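Local structure of alpha-fucosidase (Bifidobacterium bifidum, 2EAB) at residues A[362-365]-A[366-369]; A[735-738]-A[739-742]; A[538-541]-A[542-546]; A[497-500]-A[501-505]. The protein probably hydrolyses alpha-1,2-linked L-fucose as a calcium-binding family 95 glycoside hydrolase, this chain being the catalytic part of a longer polypeptide. All blocks are in the same frame, centred on the assembly; numbering follows the deposited sequence.

Contact 1: A[362-365]-A[366-369]; sequences SATT and AQKR
A capping box between Thr364 and Gln367 starts helix 365-386 of the family 95 catalytic domain, just after the loop leaving helix 351-360. Each residue holds the other's backbone amide: Gln367 N donates to Thr364 OG1 at 3.2 Å, and Thr364 N donates to Gln367 OE1 at 3.0 Å. The threonine hydroxyl can serve the first helical turn because it stands between its own backbone N and carbonyl carbon (chi1 64°). Gln367 runs back across it with an extended chain, CG passing 3.3 Å from Thr364 OG1. The bond from Thr364 N to Gln367 OE1 is nearly straight (165° at the hydrogen), though its donor is tilted from the carbonyl plane. One water donates to both Gln367 OE1 and Ser362 O, giving the amide oxygen a second donor and tying it to the loop. With an alanine in place of Gln367, Thr364 N would probably lose this acceptor and the water one of its two anchors. Lys368 N bonds to Thr364 O at 2.8 Å, while its ammonium group forms a salt bridge with Glu746 of helix 738-751. Arg369, salt-bridged to Glu372, lies alongside Thr365, whose methyl CG2 covers one guanidinium face, 4.2 Å from Arg369 NH2.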
ATOM      1  N   SER A 362     -22.124   6.856  20.870  1.00 15.27           N
ATOM      2  CA  SER A 362     -22.532   8.137  21.450  1.00 15.40           C
ATOM      3  C   SER A 362     -22.008   9.334  20.650  1.00 15.03           C
ATOM      4  O   SER A 362     -22.265  10.488  21.007  1.00 15.68           O
ATOM      5  CB  SER A 362     -22.088   8.232  22.913  1.00 15.53           C
ATOM      6  OG  SER A 362     -20.676   8.216  23.021  1.00 16.26           O
ATOM      7  N   ALA A 363     -21.275   9.060  19.572  1.00 14.51           N
ATOM      8  CA  ALA A 363     -20.789  10.118  18.693  1.00 13.87           C
ATOM      9  C   ALA A 363     -21.950  10.744  17.924  1.00 13.68           C
ATOM     10  O   ALA A 363     -22.810  10.036  17.395  1.00 13.87           O
ATOM     11  CB  ALA A 363     -19.739   9.578  17.728  1.00 13.93           C
ATOM     12  N   THR A 364     -21.962  12.074  17.872  1.00 13.25           N
ATOM     13  CA  THR A 364     -22.941  12.811  17.075  1.00 13.18           C
ATOM     14  C   THR A 364     -22.630  12.610  15.596  1.00 12.83           C
ATOM     15  O   THR A 364     -21.551  12.123  15.240  1.00 12.48           O
ATOM     16  CB  THR A 364     -22.877  14.320  17.356  1.00 13.33           C
ATOM     17  OG1 THR A 364     -21.599  14.819  16.942  1.00 13.43           O
ATOM     18  CG2 THR A 364     -23.102  14.623  18.840  1.00 13.84           C
ATOM     19  N   THR A 365     -23.562  13.002  14.731  1.00 12.68           N
ATOM     20  CA  THR A 365     -23.342  12.912  13.287  1.00 12.60           C
ATOM     21  C   THR A 365     -22.054  13.630  12.875  1.00 12.12           C
ATOM     22  O   THR A 365     -21.229  13.061  12.152  1.00 11.83           O
ATOM     23  CB  THR A 365     -24.554  13.448  12.497  1.00 12.73           C
ATOM     24  OG1 THR A 365     -25.708  12.671  12.839  1.00 13.85           O
ATOM     25  CG2 THR A 365     -24.317  13.353  10.990  1.00 13.35           C
ATOM     26  N   ALA A 366     -21.869  14.859  13.354  1.00 11.87           N
ATOM     27  CA  ALA A 366     -20.665  15.634  13.042  1.00 11.34           C
ATOM     28  C   ALA A 366     -19.394  14.907  13.491  1.00 11.03           C
ATOM     29  O   ALA A 366     -18.379  14.916  12.784  1.00 10.70           O
ATOM     30  CB  ALA A 366     -20.740  17.015  13.675  1.00 11.47           C
ATOM     31  N   GLN A 367     -19.460  14.278  14.661  1.00 10.71           N
ATOM     32  CA  GLN A 367     -18.336  13.513  15.203  1.00 10.73           C
ATOM     33  C   GLN A 367     -18.053  12.237  14.415  1.00 10.35           C
ATOM     34  O   GLN A 367     -16.887  11.894  14.185  1.00 10.21           O
ATOM     35  CB  GLN A 367     -18.564  13.206  16.680  1.00 10.98           C
ATOM     36  CG  GLN A 367     -18.385  14.426  17.571  1.00 12.27           C
ATOM     37  CD  GLN A 367     -18.870  14.209  18.993  1.00 13.07           C
ATOM     38  OE1 GLN A 367     -19.565  13.239  19.287  1.00 13.29           O
ATOM     39  NE2 GLN A 367     -18.508  15.128  19.884  1.00 15.06           N
ATOM     40  N   LYS A 368     -19.105  11.540  13.995  1.00 10.00           N
ATOM     41  CA  LYS A 368     -18.932  10.386  13.107  1.00 10.03           C
ATOM     42  C   LYS A 368     -18.243  10.807  11.812  1.00  9.76           C
ATOM     43  O   LYS A 368     -17.308  10.148  11.356  1.00  9.66           O
ATOM     44  CB  LYS A 368     -20.263   9.698  12.795  1.00 10.16           C
ATOM     45  CG  LYS A 368     -20.856   8.913  13.960  1.00 10.17           C
ATOM     46  CD  LYS A 368     -22.027   8.049  13.517  1.00 10.75           C
ATOM     47  CE  LYS A 368     -21.562   6.821  12.733  1.00 11.04           C
ATOM     48  NZ  LYS A 368     -22.702   6.074  12.146  1.00 11.62           N
ATOM     49  N   ARG A 369     -18.692  11.913  11.227  1.00  9.75           N
ATOM     50  CA  ARG A 369     -18.063  12.423  10.015  1.00  9.84           C
ATOM     51  C   ARG A 369     -16.624  12.865  10.269  1.00  9.74           C
ATOM     52  O   ARG A 369     -15.768  12.709   9.399  1.00  9.38           O
ATOM     53  CB  ARG A 369     -18.891  13.551   9.393  1.00 10.29           C
ATOM     54  CG  ARG A 369     -20.339  13.176   9.040  1.00 11.23           C
ATOM     55  CD  ARG A 369     -20.464  11.958   8.111  1.00 13.84           C
ATOM     56  NE  ARG A 369     -21.853  11.491   8.066  1.00 17.36           N
ATOM     57  CZ  ARG A 369     -22.312  10.377   8.638  1.00 17.33           C
ATOM     58  NH1 ARG A 369     -21.505   9.552   9.295  1.00 16.27           N
ATOM     59  NH2 ARG A 369     -23.596  10.071   8.537  1.00 18.83           N
TER
HETATM   60  O   HOH W   1     -20.770  12.639  21.666  1.00 27.10           O

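Contact 2: A[735-738]-A[739-742]; sequences TGDG and NTTY
Asp737 is the N-cap of helix 738-751 and reaches over Thr740, gripping that residue twice; together with Gly738 it carries most of this contact. Gly738, the first helical residue, packs by its backbone against Asn739 and the turn. Asp737 CG stands anti to the backbone N (chi1 -175°), which swings the carboxylate forward over the first turn. There OD1 accepts from Thr740 N at 3.0 Å in an almost linear bond (176°), and OD2 accepts from Thr740 OG1 at 2.7 Å. Both donors meet the carboxylate from above its plane, and with one bond on each oxygen the group is fixed against rotation. The amides at the helix start would probably also stabilise its negative charge. The aspartate backbone works as hard: Asp737 O takes Thr741 N at 3.1 Å and the hydroxyl Thr741 OG1 at 2.8 Å. Behind the cap, Thr735 OG1 accepts from Asp737 N in an ST turn, and Asp737 is the centre of an inverse gamma turn closed by a weak bond from Gly738 N to Gly736 O. Asn739 packs CB against Asp737 OD1, while its amide oxygen leaves the contact for Asp807 N. Trp732 of helix 722-734 lies against Asp737, Thr740 and Thr741, joining the cap to the preceding helix. Gly738 completes the turn, its O accepting from Tyr742 N at 2.8 Å.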
ATOM      1  N   THR A 735     -19.650  -2.828  -6.159  1.00  6.71           N
ATOM      2  CA  THR A 735     -21.003  -3.341  -6.401  1.00  7.35           C
ATOM      3  C   THR A 735     -22.048  -2.234  -6.540  1.00  7.57           C
ATOM      4  O   THR A 735     -23.166  -2.497  -6.991  1.00  8.04           O
ATOM      5  CB  THR A 735     -21.510  -4.276  -5.268  1.00  7.43           C
ATOM      6  OG1 THR A 735     -21.811  -3.500  -4.102  1.00  7.80           O
ATOM      7  CG2 THR A 735     -20.507  -5.363  -4.929  1.00  7.82           C
ATOM      8  N   GLY A 736     -21.708  -1.024  -6.105  1.00  7.44           N
ATOM      9  CA  GLY A 736     -22.669   0.075  -6.064  1.00  8.07           C
ATOM     10  C   GLY A 736     -23.482   0.160  -4.780  1.00  8.35           C
ATOM     11  O   GLY A 736     -24.249   1.109  -4.599  1.00  8.65           O
ATOM     12  N   ASP A 737     -23.320  -0.816  -3.887  1.00  8.34           N
ATOM     13  CA  ASP A 737     -24.049  -0.816  -2.618  1.00  8.53           C
ATOM     14  C   ASP A 737     -23.292   0.037  -1.599  1.00  8.39           C
ATOM     15  O   ASP A 737     -22.496  -0.472  -0.803  1.00  8.45           O
ATOM     16  CB  ASP A 737     -24.252  -2.252  -2.113  1.00  8.74           C
ATOM     17  CG  ASP A 737     -25.115  -2.335  -0.855  1.00  9.20           C
ATOM     18  OD1 ASP A 737     -25.401  -1.296  -0.227  1.00  9.71           O
ATOM     19  OD2 ASP A 737     -25.487  -3.471  -0.485  1.00 10.48           O
ATOM     20  N   GLY A 738     -23.556   1.341  -1.634  1.00  8.63           N
ATOM     21  CA  GLY A 738     -22.915   2.286  -0.729  1.00  8.69           C
ATOM     22  C   GLY A 738     -23.278   2.079   0.727  1.00  8.59           C
ATOM     23  O   GLY A 738     -22.471   2.356   1.606  1.00  8.61           O
ATOM     24  N   ASN A 739     -24.493   1.603   0.992  1.00  8.57           N
ATOM     25  CA  ASN A 739     -24.914   1.361   2.370  1.00  8.75           C
ATOM     26  C   ASN A 739     -24.107   0.253   3.040  1.00  8.84           C
ATOM     27  O   ASN A 739     -23.599   0.438   4.143  1.00  9.06           O
ATOM     28  CB  ASN A 739     -26.414   1.077   2.436  1.00  9.28           C
ATOM     29  CG  ASN A 739     -27.249   2.305   2.123  1.00  9.68           C
ATOM     30  OD1 ASN A 739     -26.801   3.437   2.299  1.00 10.83           O
ATOM     31  ND2 ASN A 739     -28.474   2.084   1.659  1.00 12.29           N
ATOM     32  N   THR A 740     -23.970  -0.883   2.364  1.00  8.66           N
ATOM     33  CA  THR A 740     -23.165  -1.975   2.900  1.00  8.68           C
ATOM     34  C   THR A 740     -21.698  -1.556   3.004  1.00  8.56           C
ATOM     35  O   THR A 740     -21.031  -1.861   3.996  1.00  8.57           O
ATOM     36  CB  THR A 740     -23.325  -3.265   2.077  1.00  8.79           C
ATOM     37  OG1 THR A 740     -24.708  -3.634   2.072  1.00  9.48           O
ATOM     38  CG2 THR A 740     -22.523  -4.403   2.687  1.00  9.18           C
ATOM     39  N   THR A 741     -21.203  -0.845   1.991  1.00  8.36           N
ATOM     40  CA  THR A 741     -19.822  -0.363   1.992  1.00  8.32           C
ATOM     41  C   THR A 741     -19.572   0.531   3.201  1.00  8.57           C
ATOM     42  O   THR A 741     -18.581   0.354   3.921  1.00  8.48           O
ATOM     43  CB  THR A 741     -19.475   0.403   0.701  1.00  8.32           C
ATOM     44  OG1 THR A 741     -19.759  -0.420  -0.432  1.00  8.04           O
ATOM     45  CG2 THR A 741     -18.000   0.759   0.675  1.00  8.60           C
ATOM     46  N   TYR A 742     -20.475   1.485   3.423  1.00  8.57           N
ATOM     47  CA  TYR A 742     -20.366   2.372   4.569  1.00  8.52           C
ATOM     48  C   TYR A 742     -20.404   1.612   5.897  1.00  8.50           C
ATOM     49  O   TYR A 742     -19.657   1.924   6.823  1.00  8.85           O
ATOM     50  CB  TYR A 742     -21.453   3.455   4.552  1.00  9.10           C
ATOM     51  CG  TYR A 742     -21.445   4.247   5.825  1.00  9.62           C
ATOM     52  CD1 TYR A 742     -20.426   5.159   6.085  1.00 10.21           C
ATOM     53  CD2 TYR A 742     -22.412   4.036   6.802  1.00 10.31           C
ATOM     54  CE1 TYR A 742     -20.384   5.867   7.276  1.00 10.08           C
ATOM     55  CE2 TYR A 742     -22.384   4.740   7.996  1.00 11.32           C
ATOM     56  CZ  TYR A 742     -21.364   5.649   8.229  1.00 10.38           C
ATOM     57  OH  TYR A 742     -21.321   6.341   9.413  1.00 10.71           O
TER

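Contact 3: A[538-541]-A[542-546]; sequences ESHF and YVNYM
The last turns of helix 525-546 keep the regular four-residue spacing, from Tyr542 N to Glu538 O through Tyr545 N to Phe541 O, and in the wider turn at 542-546 Met546 N keeps its bond to Tyr542 O while adding a weak, long one to Phe541 O. Phe541 is the side chain that Tyr542, Tyr545 and Met546 meet. Met546 folds back on itself, bent at both chi2 (-64°) and chi3, and lays CG over one face of the Phe541 ring, 4.1 Å from the ring centroid. Its sulfur follows obliquely, with Met546 SD 3.8 Å from Phe541 CZ. The same CG also lies over the centre of the Tyr542 ring, so one methylene touches two aromatic faces set almost at right angles (85°). Tyr545 crosses the phenylalanine, its CD2 3.9 Å from Phe541 CD1, and sends its hydroxyl to Glu479. Glu538 lies alongside Tyr542 and brings OE2 to the ring edge, 3.5 Å from Tyr542 CE1. On another side of the helix, Asn544 bonds back to the backbone: its ND2 donates to His540 O at 2.9 Å with the acceptor in the amide plane. As Asn544 N uses that carbonyl as well, the oxygen carries two donors, and the amide nitrogen is held over one face of the His540 ring. Outside, helices 507-520 and 577-596 pack on Glu538 and Tyr542. The whole is a helix C-terminus that widens into a pi-type turn, with a Met-aromatic contact spanning the widened turn.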
ATOM      1  N   GLU A 538       6.559 -10.465 -18.170  1.00  6.54           N
ATOM      2  CA  GLU A 538       5.729 -11.332 -17.331  1.00  6.24           C
ATOM      3  C   GLU A 538       4.651 -12.057 -18.143  1.00  6.06           C
ATOM      4  O   GLU A 538       4.308 -13.201 -17.843  1.00  6.33           O
ATOM      5  CB  GLU A 538       5.135 -10.577 -16.137  1.00  6.29           C
ATOM      6  CG  GLU A 538       4.512 -11.492 -15.072  1.00  6.19           C
ATOM      7  CD  GLU A 538       5.531 -12.318 -14.293  1.00  5.76           C
ATOM      8  OE1 GLU A 538       6.753 -12.106 -14.501  1.00  6.05           O
ATOM      9  OE2 GLU A 538       5.107 -13.179 -13.481  1.00  6.43           O
ATOM     10  N   SER A 539       4.119 -11.400 -19.173  1.00  6.34           N
ATOM     11  CA  SER A 539       3.162 -12.054 -20.066  1.00  6.80           C
ATOM     12  C   SER A 539       3.852 -13.156 -20.868  1.00  6.82           C
ATOM     13  O   SER A 539       3.305 -14.249 -21.014  1.00  7.05           O
ATOM     14  CB  SER A 539       2.470 -11.045 -20.985  1.00  6.78           C
ATOM     15  OG  SER A 539       1.705 -10.131 -20.222  1.00  7.23           O
ATOM     16  N   HIS A 540       5.054 -12.870 -21.366  1.00  7.11           N
ATOM     17  CA  HIS A 540       5.865 -13.889 -22.022  1.00  7.35           C
ATOM     18  C   HIS A 540       6.039 -15.105 -21.114  1.00  7.20           C
ATOM     19  O   HIS A 540       5.879 -16.252 -21.541  1.00  7.30           O
ATOM     20  CB  HIS A 540       7.238 -13.328 -22.377  1.00  7.64           C
ATOM     21  CG  HIS A 540       8.096 -14.293 -23.124  1.00  7.79           C
ATOM     22  ND1 HIS A 540       8.991 -15.145 -22.513  1.00  9.75           N
ATOM     23  CD2 HIS A 540       8.166 -14.558 -24.448  1.00  7.48           C
ATOM     24  CE1 HIS A 540       9.588 -15.881 -23.437  1.00  7.81           C
ATOM     25  NE2 HIS A 540       9.101 -15.546 -24.617  1.00 10.57           N
ATOM     26  N   PHE A 541       6.368 -14.833 -19.855  1.00  7.07           N
ATOM     27  CA  PHE A 541       6.602 -15.864 -18.856  1.00  6.86           C
ATOM     28  C   PHE A 541       5.366 -16.731 -18.673  1.00  7.14           C
ATOM     29  O   PHE A 541       5.445 -17.958 -18.751  1.00  7.12           O
ATOM     30  CB  PHE A 541       7.015 -15.210 -17.533  1.00  7.21           C
ATOM     31  CG  PHE A 541       7.279 -16.184 -16.419  1.00  6.77           C
ATOM     32  CD1 PHE A 541       8.184 -17.235 -16.580  1.00  6.95           C
ATOM     33  CD2 PHE A 541       6.632 -16.040 -15.198  1.00  7.27           C
ATOM     34  CE1 PHE A 541       8.421 -18.134 -15.545  1.00  7.04           C
ATOM     35  CE2 PHE A 541       6.878 -16.920 -14.155  1.00  7.93           C
ATOM     36  CZ  PHE A 541       7.768 -17.978 -14.327  1.00  7.24           C
ATOM     37  N   TYR A 542       4.218 -16.098 -18.457  1.00  7.02           N
ATOM     38  CA  TYR A 542       2.999 -16.859 -18.239  1.00  7.55           C
ATOM     39  C   TYR A 542       2.574 -17.645 -19.464  1.00  7.47           C
ATOM     40  O   TYR A 542       2.246 -18.824 -19.357  1.00  7.67           O
ATOM     41  CB  TYR A 542       1.870 -15.983 -17.673  1.00  7.79           C
ATOM     42  CG  TYR A 542       1.818 -16.154 -16.182  1.00  6.97           C
ATOM     43  CD1 TYR A 542       2.675 -15.432 -15.348  1.00  7.92           C
ATOM     44  CD2 TYR A 542       0.973 -17.097 -15.606  1.00  7.08           C
ATOM     45  CE1 TYR A 542       2.671 -15.634 -13.973  1.00  8.37           C
ATOM     46  CE2 TYR A 542       0.961 -17.307 -14.237  1.00  8.02           C
ATOM     47  CZ  TYR A 542       1.809 -16.569 -13.427  1.00  7.78           C
ATOM     48  OH  TYR A 542       1.813 -16.770 -12.069  1.00  9.01           O
ATOM     49  N   VAL A 543       2.604 -17.006 -20.628  1.00  7.39           N
ATOM     50  CA  VAL A 543       2.199 -17.678 -21.863  1.00  8.42           C
ATOM     51  C   VAL A 543       3.084 -18.889 -22.173  1.00  8.21           C
ATOM     52  O   VAL A 543       2.582 -19.965 -22.523  1.00  8.26           O
ATOM     53  CB  VAL A 543       2.176 -16.696 -23.066  1.00  8.96           C
ATOM     54  CG1 VAL A 543       2.121 -17.448 -24.405  1.00 10.12           C
ATOM     55  CG2 VAL A 543       1.014 -15.722 -22.940  1.00 10.41           C
ATOM     56  N   ASN A 544       4.396 -18.710 -22.048  1.00  7.80           N
ATOM     57  CA  ASN A 544       5.347 -19.727 -22.490  1.00  8.20           C
ATOM     58  C   ASN A 544       5.695 -20.799 -21.470  1.00  8.10           C
ATOM     59  O   ASN A 544       6.059 -21.915 -21.854  1.00  8.42           O
ATOM     60  CB  ASN A 544       6.616 -19.065 -23.020  1.00  8.54           C
ATOM     61  CG  ASN A 544       6.389 -18.390 -24.345  1.00  9.24           C
ATOM     62  OD1 ASN A 544       6.406 -19.038 -25.393  1.00 11.20           O
ATOM     63  ND2 ASN A 544       6.145 -17.090 -24.315  1.00 10.19           N
ATOM     64  N   TYR A 545       5.566 -20.477 -20.185  1.00  8.09           N
ATOM     65  CA  TYR A 545       5.997 -21.402 -19.140  1.00  8.33           C
ATOM     66  C   TYR A 545       4.913 -21.855 -18.171  1.00  8.77           C
ATOM     67  O   TYR A 545       4.942 -23.001 -17.711  1.00 10.60           O
ATOM     68  CB  TYR A 545       7.178 -20.815 -18.366  1.00  8.33           C
ATOM     69  CG  TYR A 545       8.371 -20.546 -19.240  1.00  8.24           C
ATOM     70  CD1 TYR A 545       9.312 -21.544 -19.483  1.00  8.45           C
ATOM     71  CD2 TYR A 545       8.555 -19.297 -19.837  1.00  7.64           C
ATOM     72  CE1 TYR A 545      10.409 -21.308 -20.294  1.00  8.63           C
ATOM     73  CE2 TYR A 545       9.650 -19.048 -20.651  1.00  7.74           C
ATOM     74  CZ  TYR A 545      10.570 -20.059 -20.874  1.00  8.20           C
ATOM     75  OH  TYR A 545      11.669 -19.819 -21.666  1.00  9.24           O
ATOM     76  N   MET A 546       3.965 -20.975 -17.857  1.00  8.25           N
ATOM     77  CA  MET A 546       3.029 -21.236 -16.757  1.00  8.27           C
ATOM     78  C   MET A 546       1.672 -21.804 -17.159  1.00  8.17           C
ATOM     79  O   MET A 546       1.129 -22.660 -16.457  1.00  9.28           O
ATOM     80  CB  MET A 546       2.838 -19.980 -15.904  1.00  8.23           C
ATOM     81  CG  MET A 546       4.134 -19.403 -15.336  1.00  7.92           C
ATOM     82  SD  MET A 546       4.989 -20.493 -14.190  1.00  8.64           S
ATOM     83  CE  MET A 546       3.877 -20.462 -12.787  1.00 10.98           C
TER

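Contact 4: A[497-500]-A[501-505]; sequences QSFS and WGWSP
Phe499, first residue of the single-turn helix 499-502, and Trp503, just after it, join in an offset stack. The turn is held mainly by Phe499 O, which accepts from Trp503 N at 3.0 Å in a fairly straight bond (160°). Gly502 N divides its hydrogen between two weak bonds, to Ser498 O at 2.8 Å and to Phe499 O. Ser498 occupies the N-cap, yet its hydroxyl makes no capping bond; its backbone instead lies under the Trp501 indole, with Ser498 O beneath the centre of the ring system. Gly502, having no side chain, fits close against this carbonyl oxygen. It also shares a backbone bond with Gly496, and Ser504 OG bonds to Thr485 OG1. Past the turn, a water lies 2.8 Å from Ser500 O and 2.7 Å from Trp503 O, although with other acceptors nearby it has too few protons to serve them all. The Phe499 ring and the five-membered ring of Trp503 are nearly parallel (15°), their centroids 4.4 Å apart; the shortest carbon contacts between them are implausibly close and doubtful. Pro505 CD covers the opposite face of the indole. A serine in place of Trp503 would probably open a gap between Phe499 and Pro505, leaving the phenylalanine ring freer to turn. A CH-pi contact accompanies the stack: Trp503 CB sits over the Phe499 face, 3.8 Å from the ring centroid.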
ATOM      1  N   GLN A 497       8.875 -21.534   2.658  1.00  6.91           N
ATOM      2  CA  GLN A 497       9.228 -22.871   3.133  1.00  8.74           C
ATOM      3  C   GLN A 497       8.082 -23.861   3.150  1.00  8.43           C
ATOM      4  O   GLN A 497       8.316 -25.063   3.279  1.00  8.83           O
ATOM      5  CB  GLN A 497       9.725 -22.800   4.569  1.00 10.54           C
ATOM      6  CG  GLN A 497      11.110 -22.345   4.820  1.00 14.88           C
ATOM      7  CD  GLN A 497      11.463 -22.548   6.279  1.00 18.33           C
ATOM      8  OE1 GLN A 497      11.658 -23.679   6.731  1.00 19.44           O
ATOM      9  NE2 GLN A 497      11.521 -21.456   7.031  1.00 19.71           N
ATOM     10  N   SER A 498       6.852 -23.361   3.098  1.00  8.09           N
ATOM     11  CA  SER A 498       5.678 -24.221   3.055  1.00  8.41           C
ATOM     12  C   SER A 498       4.753 -23.680   1.981  1.00  8.24           C
ATOM     13  O   SER A 498       4.492 -22.475   1.938  1.00  7.97           O
ATOM     14  CB  SER A 498       4.971 -24.264   4.412  1.00  9.00           C
ATOM     15  OG  SER A 498       3.925 -25.225   4.414  1.00 10.66           O
ATOM     16  N   PHE A 499       4.252 -24.572   1.134  1.00  8.18           N
ATOM     17  CA  PHE A 499       3.507 -24.185  -0.063  1.00  8.11           C
ATOM     18  C   PHE A 499       2.289 -23.295   0.204  1.00  7.93           C
ATOM     19  O   PHE A 499       2.084 -22.290  -0.483  1.00  7.93           O
ATOM     20  CB  PHE A 499       3.081 -25.441  -0.840  1.00  8.64           C
ATOM     21  CG  PHE A 499       2.427 -25.153  -2.171  1.00  8.78           C
ATOM     22  CD1 PHE A 499       3.192 -25.064  -3.327  1.00  8.99           C
ATOM     23  CD2 PHE A 499       1.045 -24.991  -2.281  1.00 10.87           C
ATOM     24  CE1 PHE A 499       2.600 -24.809  -4.567  1.00 10.70           C
ATOM     25  CE2 PHE A 499       0.450 -24.729  -3.525  1.00 10.98           C
ATOM     26  CZ  PHE A 499       1.233 -24.637  -4.660  1.00 11.06           C
ATOM     27  N   SER A 500       1.473 -23.668   1.189  1.00  8.02           N
ATOM     28  CA  SER A 500       0.168 -23.026   1.367  1.00  8.33           C
ATOM     29  C   SER A 500       0.268 -21.507   1.490  1.00  8.14           C
ATOM     30  O   SER A 500      -0.516 -20.784   0.873  1.00  8.39           O
ATOM     31  CB  SER A 500      -0.591 -23.610   2.563  1.00  8.67           C
ATOM     32  OG  SER A 500       0.050 -23.305   3.790  1.00  9.05           O
ATOM     33  N   TRP A 501       1.225 -21.035   2.286  1.00  7.91           N
ATOM     34  CA  TRP A 501       1.451 -19.599   2.447  1.00  7.77           C
ATOM     35  C   TRP A 501       2.642 -19.081   1.648  1.00  7.71           C
ATOM     36  O   TRP A 501       2.787 -17.868   1.479  1.00  8.28           O
ATOM     37  CB  TRP A 501       1.598 -19.209   3.929  1.00  8.11           C
ATOM     38  CG  TRP A 501       2.663 -19.964   4.680  1.00  8.48           C
ATOM     39  CD1 TRP A 501       2.474 -21.032   5.511  1.00  9.35           C
ATOM     40  CD2 TRP A 501       4.075 -19.704   4.675  1.00  8.89           C
ATOM     41  NE1 TRP A 501       3.678 -21.456   6.022  1.00  9.32           N
ATOM     42  CE2 TRP A 501       4.677 -20.662   5.524  1.00  8.97           C
ATOM     43  CE3 TRP A 501       4.891 -18.763   4.032  1.00  8.36           C
ATOM     44  CZ2 TRP A 501       6.060 -20.697   5.752  1.00  9.84           C
ATOM     45  CZ3 TRP A 501       6.265 -18.801   4.262  1.00  9.22           C
ATOM     46  CH2 TRP A 501       6.834 -19.766   5.109  1.00  9.88           C
ATOM     47  N   GLY A 502       3.486 -19.990   1.163  1.00  7.29           N
ATOM     48  CA  GLY A 502       4.750 -19.603   0.545  1.00  6.96           C
ATOM     49  C   GLY A 502       4.760 -19.463  -0.964  1.00  6.37           C
ATOM     50  O   GLY A 502       5.592 -18.728  -1.501  1.00  6.21           O
ATOM     51  N   TRP A 503       3.862 -20.170  -1.647  1.00  6.36           N
ATOM     52  CA  TRP A 503       3.837 -20.213  -3.110  1.00  6.56           C
ATOM     53  C   TRP A 503       2.671 -19.395  -3.635  1.00  6.66           C
ATOM     54  O   TRP A 503       1.520 -19.664  -3.296  1.00  6.95           O
ATOM     55  CB  TRP A 503       3.721 -21.663  -3.588  1.00  6.86           C
ATOM     56  CG  TRP A 503       3.580 -21.812  -5.075  1.00  7.15           C
ATOM     57  CD1 TRP A 503       2.421 -21.764  -5.801  1.00  6.85           C
ATOM     58  CD2 TRP A 503       4.633 -22.040  -6.018  1.00  7.33           C
ATOM     59  NE1 TRP A 503       2.689 -21.959  -7.134  1.00  7.27           N
ATOM     60  CE2 TRP A 503       4.039 -22.121  -7.297  1.00  7.29           C
ATOM     61  CE3 TRP A 503       6.021 -22.194  -5.908  1.00  7.65           C
ATOM     62  CZ2 TRP A 503       4.785 -22.341  -8.457  1.00  7.47           C
ATOM     63  CZ3 TRP A 503       6.762 -22.401  -7.060  1.00  7.29           C
ATOM     64  CH2 TRP A 503       6.142 -22.472  -8.317  1.00  7.57           C
ATOM     65  N   SER A 504       2.975 -18.400  -4.463  1.00  6.33           N
ATOM     66  CA  SER A 504       1.945 -17.571  -5.062  1.00  6.39           C
ATOM     67  C   SER A 504       2.515 -16.752  -6.207  1.00  5.85           C
ATOM     68  O   SER A 504       2.637 -15.537  -6.090  1.00  5.72           O
ATOM     69  CB  SER A 504       1.336 -16.636  -4.016  1.00  6.75           C
ATOM     70  OG  SER A 504       2.308 -15.727  -3.523  1.00  7.43           O
ATOM     71  N   PRO A 505       2.846 -17.405  -7.329  1.00  5.92           N
ATOM     72  CA  PRO A 505       3.507 -16.670  -8.402  1.00  6.04           C
ATOM     73  C   PRO A 505       2.623 -15.633  -9.084  1.00  5.91           C
ATOM     74  O   PRO A 505       3.149 -14.741  -9.753  1.00  5.88           O
ATOM     75  CB  PRO A 505       3.926 -17.767  -9.381  1.00  6.19           C
ATOM     76  CG  PRO A 505       2.993 -18.890  -9.120  1.00  6.71           C
ATOM     77  CD  PRO A 505       2.689 -18.832  -7.654  1.00  6.06           C
TER
HETATM   78  O   HOH W   2      -0.256 -19.109  -1.367  1.00 11.10           O

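In the fold
All four contacts lie at helix ends or round a single helical turn within the catalytic domain, but their chemistry follows their surroundings. Contact 1, at the surface, and contact 2, buried, are both polar N-caps: one uses a neutral reciprocal box aided by water, the other a carboxylate. Their helices meet where Tyr742 OH approaches Lys368 NZ and Arg369 NH1, the latter bond weak. Contacts 3 and 4 rely instead on aromatic packing, contact 3 at a buried helix C-terminus and contact 4 round a partly buried single turn. They also touch, with Pro505 against Tyr542 and Met546. Contacts 1 and 3 lie on opposite sides of the chain's centre, about 52 Å apart between centres.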